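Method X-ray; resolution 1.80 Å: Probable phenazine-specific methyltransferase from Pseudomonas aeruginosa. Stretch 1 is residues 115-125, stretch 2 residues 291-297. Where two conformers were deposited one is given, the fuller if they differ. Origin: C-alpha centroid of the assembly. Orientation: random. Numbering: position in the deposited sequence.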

# COMPACT_ATOMS: atom_id res chain seq x y z
N GLU A 115 1.42 15.69 8.97
CA GLU A 115 1.89 16.54 10.06
C GLU A 115 3.43 16.35 10.25
O GLU A 115 4.18 17.32 10.53
CB GLU A 115 1.14 16.27 11.37
CG GLU A 115 1.64 17.11 12.56
CD GLU A 115 0.89 16.83 13.87
OE1 GLU A 115 -0.08 16.03 13.85
OE2 GLU A 115 1.26 17.41 14.92
N ALA A 116 3.89 15.11 10.05
CA ALA A 116 5.29 14.72 10.20
C ALA A 116 6.15 15.44 9.16
O ALA A 116 7.15 16.08 9.52
CB ALA A 116 5.44 13.18 10.09
N LEU A 117 5.78 15.36 7.88
CA LEU A 117 6.63 15.95 6.85
C LEU A 117 6.61 17.49 6.89
O LEU A 117 7.58 18.14 6.44
CB LEU A 117 6.20 15.49 5.42
CG LEU A 117 6.63 14.00 5.21
CD1 LEU A 117 5.75 13.17 4.24
CD2 LEU A 117 8.18 13.91 4.89
N LEU A 118 5.52 18.06 7.37
CA LEU A 118 5.44 19.53 7.58
C LEU A 118 6.32 19.94 8.77
O LEU A 118 7.26 20.75 8.63
CB LEU A 118 3.99 19.91 7.85
CG LEU A 118 2.96 19.93 6.69
CD1 LEU A 118 1.61 20.53 7.06
CD2 LEU A 118 3.48 20.66 5.46
N SER A 119 6.06 19.37 9.94
CA SER A 119 6.69 19.82 11.20
C SER A 119 8.17 19.36 11.34
O SER A 119 9.00 19.97 12.04
CB SER A 119 5.87 19.32 12.40
OG SER A 119 6.03 17.91 12.55
N GLY A 120 8.49 18.23 10.72
CA GLY A 120 9.78 17.61 10.97
C GLY A 120 9.84 16.62 12.13
O GLY A 120 10.88 15.99 12.32
N THR A 121 8.74 16.46 12.87
CA THR A 121 8.68 15.48 13.95
C THR A 121 8.30 14.16 13.27
O THR A 121 7.33 14.11 12.56
CB THR A 121 7.61 15.86 14.98
OG1 THR A 121 7.87 17.19 15.45
CG2 THR A 121 7.58 14.87 16.19
N PRO A 122 9.08 13.10 13.47
CA PRO A 122 8.80 11.79 12.83
C PRO A 122 7.38 11.35 13.18
O PRO A 122 6.90 11.61 14.27
CB PRO A 122 9.85 10.88 13.47
CG PRO A 122 11.01 11.88 13.70
CD PRO A 122 10.30 13.06 14.29
N GLY A 123 6.67 10.75 12.22
CA GLY A 123 5.33 10.22 12.50
C GLY A 123 5.30 9.26 13.68
O GLY A 123 4.34 9.27 14.46
N PHE A 124 6.38 8.51 13.87
CA PHE A 124 6.41 7.60 15.04
C PHE A 124 6.24 8.46 16.34
O PHE A 124 5.42 8.15 17.20
CB PHE A 124 7.68 6.76 15.14
CG PHE A 124 7.60 5.76 16.28
CD1 PHE A 124 7.88 6.16 17.63
CD2 PHE A 124 7.13 4.47 16.04
CE1 PHE A 124 7.76 5.26 18.71
CE2 PHE A 124 7.02 3.53 17.10
CZ PHE A 124 7.30 3.95 18.46
N GLU A 125 7.02 9.52 16.44
CA GLU A 125 6.96 10.40 17.62
C GLU A 125 5.58 11.08 17.74
O GLU A 125 5.00 11.19 18.87
CB GLU A 125 8.05 11.45 17.51
CG GLU A 125 8.05 12.36 18.80
CD GLU A 125 9.32 13.14 19.00
OE1 GLU A 125 10.30 12.90 18.27
OE2 GLU A 125 9.32 13.96 19.92
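Stretch 2 (291-297) LFMACAG

A single hydrogen bond joins the two stretches, and it runs from one helix start to a carbonyl near the end of another. F124 N donates to M293 O at 3.0 Å, with an N-H...O angle of 164°. G123 N is also close to M293 O, at 3.1 Å, but its angle is poor and it is not bonded.

Stretch 2 enters already helical at L291 and leaves helical geometry at A296, which has positive phi. Its helix runs nearly at right angles to helix 115-119: the N-to-C directions make 92°, and the axes come no closer than 10.5 Å. In stretch 1 that helix gives way at G120, also with positive phi. The chain then passes through T121 to P122, the N-cap residue of the next helix. The backbones are nearest here, with P122 CA 4.6 Å from M293 CA and F124 CA 5.2 Å from A294 CA.

F292 has the largest covered area. Its chi1 is t (166°), and the ring reaches the end of helix 115-119. Two carbonyls lie at the ring edge: A116 O is 3.3 Å from F292 CZ, and G120 O is 3.5 Å from F292 CE1. L117 CD2 packs 3.8 Å from F292 CE2.

The M293 CA-to-CB bond points away, but the end of the side chain comes nearer, with chi1 t and chi2 and chi3 both p. M293 SD lies 3.7 Å from A116 CB, and M293 CE 4.1 Å from L117 CD1. G123 leaves room for this sulfur: an ideal CB on G123 would sit 2.7 Å from M293 SD, a clash.

P122 lies against the backbone of F292 to A296. Its CB is 3.4 Å from F292 O, and its CG is 3.6 Å from A296 CB. Beyond it, F124 CB approaches A294 O at 3.3 Å, while the end of the F124 side chain leads away.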

# COMPACT_ATOMS: atom_id res chain seq x y z
N LEU A 291 12.62 6.04 6.81
CA LEU A 291 13.63 6.31 7.86
C LEU A 291 13.35 7.63 8.60
O LEU A 291 13.48 7.70 9.84
CB LEU A 291 15.06 6.27 7.27
CG LEU A 291 16.24 6.30 8.24
CD1 LEU A 291 16.01 5.34 9.41
CD2 LEU A 291 17.50 5.89 7.53
N PHE A 292 12.95 8.66 7.86
CA PHE A 292 12.47 9.87 8.45
C PHE A 292 11.22 9.60 9.32
O PHE A 292 11.14 10.04 10.48
CB PHE A 292 12.13 10.97 7.40
CG PHE A 292 11.32 12.08 8.01
CD1 PHE A 292 11.95 13.01 8.85
CD2 PHE A 292 9.90 12.10 7.86
CE1 PHE A 292 11.17 13.99 9.52
CE2 PHE A 292 9.12 13.06 8.47
CZ PHE A 292 9.76 14.02 9.33
N MET A 293 10.26 8.87 8.74
CA MET A 293 8.93 8.70 9.39
C MET A 293 9.13 7.95 10.71
O MET A 293 8.43 8.23 11.69
CB MET A 293 7.95 7.95 8.49
CG MET A 293 6.42 8.03 8.91
SD MET A 293 5.94 9.77 8.85
CE MET A 293 6.19 10.25 7.12
N ALA A 294 10.13 7.06 10.76
CA ALA A 294 10.35 6.24 11.96
C ALA A 294 11.18 6.98 13.03
O ALA A 294 10.83 6.99 14.18
CB ALA A 294 11.02 4.97 11.61
N CYS A 295 12.26 7.64 12.62
CA CYS A 295 13.19 8.15 13.62
C CYS A 295 14.04 9.33 13.14
O CYS A 295 15.15 9.55 13.71
CB CYS A 295 14.12 7.02 14.01
SG CYS A 295 15.19 6.45 12.68
N ALA A 296 13.57 10.05 12.13
CA ALA A 296 14.28 11.24 11.59
C ALA A 296 15.69 10.89 11.10
O ALA A 296 16.58 11.74 11.11
CB ALA A 296 14.37 12.41 12.68
N GLY A 297 15.90 9.66 10.69
CA GLY A 297 17.17 9.34 10.09
C GLY A 297 17.12 9.74 8.63
O GLY A 297 16.06 10.16 8.13